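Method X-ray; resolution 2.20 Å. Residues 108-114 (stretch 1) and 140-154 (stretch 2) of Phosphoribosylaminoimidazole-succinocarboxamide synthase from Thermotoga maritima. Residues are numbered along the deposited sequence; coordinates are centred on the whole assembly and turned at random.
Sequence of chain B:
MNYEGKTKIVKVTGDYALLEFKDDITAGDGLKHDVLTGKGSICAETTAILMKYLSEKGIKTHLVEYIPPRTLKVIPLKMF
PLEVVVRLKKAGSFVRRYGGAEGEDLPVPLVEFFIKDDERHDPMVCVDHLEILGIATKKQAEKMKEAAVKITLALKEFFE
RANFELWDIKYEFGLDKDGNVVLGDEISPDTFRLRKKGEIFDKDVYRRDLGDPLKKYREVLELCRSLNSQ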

# COMPACT_ATOMS: atom_id res chain seq x y z
N VAL B 108 5.07 12.71 12.04
CA VAL B 108 5.53 11.54 12.76
C VAL B 108 6.20 10.57 11.77
O VAL B 108 6.09 10.74 10.55
CB VAL B 108 4.35 10.84 13.48
CG1 VAL B 108 3.62 11.86 14.35
CG2 VAL B 108 3.40 10.24 12.47
N PRO B 109 6.91 9.55 12.29
CA PRO B 109 7.56 8.60 11.39
C PRO B 109 6.56 7.69 10.66
O PRO B 109 5.70 7.06 11.27
CB PRO B 109 8.47 7.80 12.34
CG PRO B 109 8.73 8.77 13.47
CD PRO B 109 7.36 9.37 13.68
N LEU B 110 6.70 7.62 9.35
CA LEU B 110 5.83 6.79 8.54
C LEU B 110 6.52 5.48 8.13
O LEU B 110 7.64 5.49 7.61
CB LEU B 110 5.40 7.56 7.30
CG LEU B 110 4.56 6.78 6.29
CD1 LEU B 110 3.19 6.43 6.87
CD2 LEU B 110 4.44 7.61 5.05
N VAL B 111 5.84 4.36 8.41
CA VAL B 111 6.32 3.03 8.07
C VAL B 111 5.52 2.46 6.91
O VAL B 111 4.30 2.43 6.98
CB VAL B 111 6.15 2.05 9.24
CG1 VAL B 111 6.86 0.75 8.92
CG2 VAL B 111 6.68 2.65 10.52
N GLU B 112 6.21 2.01 5.85
CA GLU B 112 5.58 1.44 4.66
C GLU B 112 6.16 0.06 4.35
O GLU B 112 7.37 -0.16 4.46
CB GLU B 112 5.85 2.30 3.43
CG GLU B 112 5.21 3.67 3.39
CD GLU B 112 5.31 4.32 2.00
OE1 GLU B 112 6.42 4.70 1.57
OE2 GLU B 112 4.26 4.42 1.34
N PHE B 113 5.31 -0.88 3.93
CA PHE B 113 5.80 -2.20 3.56
C PHE B 113 5.75 -2.38 2.05
O PHE B 113 4.84 -1.92 1.37
CB PHE B 113 4.99 -3.32 4.21
CG PHE B 113 5.21 -3.45 5.69
CD1 PHE B 113 4.56 -2.61 6.58
CD2 PHE B 113 6.07 -4.43 6.19
CE1 PHE B 113 4.75 -2.74 7.96
CE2 PHE B 113 6.27 -4.57 7.57
CZ PHE B 113 5.61 -3.73 8.46
N PHE B 114 6.75 -3.07 1.53
CA PHE B 114 6.85 -3.36 0.11
C PHE B 114 7.25 -4.82 -0.06
O PHE B 114 8.22 -5.29 0.55
CB PHE B 114 7.93 -2.50 -0.54
CG PHE B 114 7.56 -1.06 -0.64
CD1 PHE B 114 6.89 -0.58 -1.76
CD2 PHE B 114 7.89 -0.17 0.39
CE1 PHE B 114 6.56 0.77 -1.87
CE2 PHE B 114 7.56 1.19 0.29
CZ PHE B 114 6.90 1.66 -0.84
N GLN B 140 3.72 -10.38 13.86
CA GLN B 140 5.05 -10.21 13.31
C GLN B 140 5.14 -8.85 12.63
O GLN B 140 6.09 -8.10 12.84
CB GLN B 140 5.34 -11.32 12.31
CG GLN B 140 5.03 -12.71 12.86
CD GLN B 140 5.42 -13.80 11.90
OE1 GLN B 140 5.02 -13.79 10.73
NE2 GLN B 140 6.20 -14.77 12.38
N ALA B 141 4.13 -8.53 11.82
CA ALA B 141 4.09 -7.27 11.11
C ALA B 141 4.22 -6.11 12.08
O ALA B 141 5.00 -5.18 11.85
CB ALA B 141 2.79 -7.14 10.33
N GLU B 142 3.46 -6.17 13.17
CA GLU B 142 3.49 -5.11 14.17
C GLU B 142 4.84 -5.03 14.88
O GLU B 142 5.27 -3.96 15.30
CB GLU B 142 2.36 -5.30 15.19
CG GLU B 142 1.73 -4.00 15.69
CD GLU B 142 1.16 -3.15 14.56
OE1 GLU B 142 0.79 -3.72 13.51
OE2 GLU B 142 1.07 -1.90 14.72
N LYS B 143 5.50 -6.17 15.04
CA LYS B 143 6.82 -6.19 15.66
C LYS B 143 7.78 -5.46 14.72
O LYS B 143 8.50 -4.55 15.14
CB LYS B 143 7.31 -7.63 15.85
CG LYS B 143 6.70 -8.33 17.06
CD LYS B 143 7.24 -9.74 17.26
CE LYS B 143 6.80 -10.29 18.61
NZ LYS B 143 7.16 -11.73 18.78
N MSE B 144 7.77 -5.86 13.45
CA MSE B 144 8.62 -5.25 12.43
C MSE B 144 8.43 -3.76 12.38
O MSE B 144 9.39 -3.03 12.16
CB MSE B 144 8.34 -5.85 11.05
CG MSE B 144 8.90 -7.21 10.91
SE MSE B 144 8.78 -7.74 9.10
CE MSE B 144 6.99 -8.56 9.13
N LYS B 145 7.20 -3.30 12.55
CA LYS B 145 6.95 -1.86 12.55
C LYS B 145 7.58 -1.21 13.77
O LYS B 145 8.23 -0.17 13.66
CB LYS B 145 5.44 -1.58 12.56
CG LYS B 145 4.87 -1.17 11.21
CD LYS B 145 3.36 -0.91 11.31
CE LYS B 145 3.03 0.20 12.31
NZ LYS B 145 1.56 0.50 12.32
N GLU B 146 7.40 -1.82 14.94
CA GLU B 146 7.95 -1.28 16.20
C GLU B 146 9.47 -1.26 16.15
O GLU B 146 10.11 -0.30 16.58
CB GLU B 146 7.50 -2.13 17.40
CG GLU B 146 5.98 -2.33 17.54
CD GLU B 146 5.60 -3.25 18.71
OE1 GLU B 146 5.75 -2.82 19.89
OE2 GLU B 146 5.15 -4.40 18.46
N ALA B 147 10.04 -2.33 15.63
CA ALA B 147 11.48 -2.42 15.53
C ALA B 147 11.97 -1.33 14.57
O ALA B 147 12.85 -0.53 14.91
CB ALA B 147 11.87 -3.79 15.04
N ALA B 148 11.38 -1.28 13.38
CA ALA B 148 11.76 -0.29 12.38
C ALA B 148 11.82 1.13 12.94
O ALA B 148 12.83 1.82 12.76
CB ALA B 148 10.80 -0.35 11.20
N VAL B 149 10.74 1.58 13.59
CA VAL B 149 10.73 2.92 14.17
C VAL B 149 11.78 3.05 15.29
O VAL B 149 12.54 4.02 15.32
CB VAL B 149 9.33 3.28 14.71
CG1 VAL B 149 9.39 4.55 15.57
CG2 VAL B 149 8.39 3.51 13.54
N LYS B 150 11.84 2.08 16.19
CA LYS B 150 12.83 2.11 17.26
C LYS B 150 14.22 2.35 16.65
O LYS B 150 14.92 3.30 17.02
CB LYS B 150 12.84 0.78 18.00
CG LYS B 150 13.86 0.68 19.12
CD LYS B 150 13.21 0.90 20.48
CE LYS B 150 12.09 -0.10 20.66
NZ LYS B 150 12.58 -1.46 20.27
N ILE B 151 14.60 1.48 15.73
CA ILE B 151 15.89 1.57 15.06
C ILE B 151 16.06 2.91 14.37
O ILE B 151 17.10 3.54 14.46
CB ILE B 151 16.03 0.45 14.00
CG1 ILE B 151 16.10 -0.91 14.68
CG2 ILE B 151 17.28 0.68 13.16
CD1 ILE B 151 16.00 -2.07 13.70
N THR B 152 15.02 3.34 13.68
CA THR B 152 15.04 4.60 12.95
C THR B 152 15.32 5.77 13.86
O THR B 152 16.14 6.63 13.53
CB THR B 152 13.72 4.81 12.21
OG1 THR B 152 13.50 3.70 11.34
CG2 THR B 152 13.75 6.09 11.39
N LEU B 153 14.66 5.81 15.01
CA LEU B 153 14.89 6.88 15.96
C LEU B 153 16.30 6.77 16.58
O LEU B 153 17.01 7.77 16.71
CB LEU B 153 13.80 6.86 17.05
CG LEU B 153 12.56 7.75 16.81
CD1 LEU B 153 12.48 8.23 15.34
CD2 LEU B 153 11.32 6.97 17.21
N ALA B 154 16.70 5.56 16.94
CA ALA B 154 18.03 5.36 17.51
C ALA B 154 19.10 5.84 16.54
O ALA B 154 20.08 6.48 16.94
CB ALA B 154 18.26 3.90 17.82

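A helix packed on a β-sheet meets each strand through alternate residues, and the contact between residues 108-114 and 140-154 of this synthase illustrates the principle on a small scale. Strand 109-114 and the helix 140-154 approach to 9.3 Å between axes, a separation that side chains fill and that is too wide for the backbones to hydrogen-bond directly. Their N-to-C directions differ by 134°, so the two run in broadly opposing senses, and the register reflects this: the CA atoms of Pro 109 and Val 149 lie 7.1 Å apart, while those of Val 111 and Lys 145 lie 6.7 Å apart. Two residues forward on the strand thus correspond to four residues, roughly one turn, backward on the helix. Backbone hydrogen bonds from the amides of Met 144 through Ala 154 to the carbonyls four residues earlier hold the helix together; none crosses between the stretches.

The extended strand sends the CA-to-CB bonds of Pro 109, Val 111 and Phe 113 toward the helix and those of Leu 110 and Glu 112 away from it. Val 111 occupies the middle of the contact. CG2 of Val 111 meets CG2 of Val 149 at 3.6 Å, and CG1 of Val 111 meets CG of Lys 145 at 3.6 Å. Pro 109 packs more loosely: its CG lies 4.2 Å from CD1 of Leu 153, whose CA-to-CB bond points sideways although the end of the side chain comes nearer the strand.

Phe 113, which is buried, has the most area covered across the contact. Its ring presents its edge to two helix residues, with CE1 3.6 Å from CG of Lys 145 and CE2 4.2 Å from CB of Met 144, a selenomethionine in this model. Its tip also reaches the helix backbone, CZ lying 3.7 Å from O of Ala 141; O of Ala 141 already accepts a hydrogen bond from N of Lys 145 at 3.0 Å.

Lys 145 shows how a charged residue can take part in an apolar contact. Its CG touches both Val 111 and Phe 113, while its NZ makes a salt bridge with OE2 of Glu 142 at 3.4 Å, a weak hydrogen bond, and is also bonded elsewhere in the structure. The aliphatic part of the chain packs and the amine keeps polar partners. With no hydrogen bond or salt bridge between the stretches, the 361 Å² buried here, both sides summed, rests on van der Waals packing.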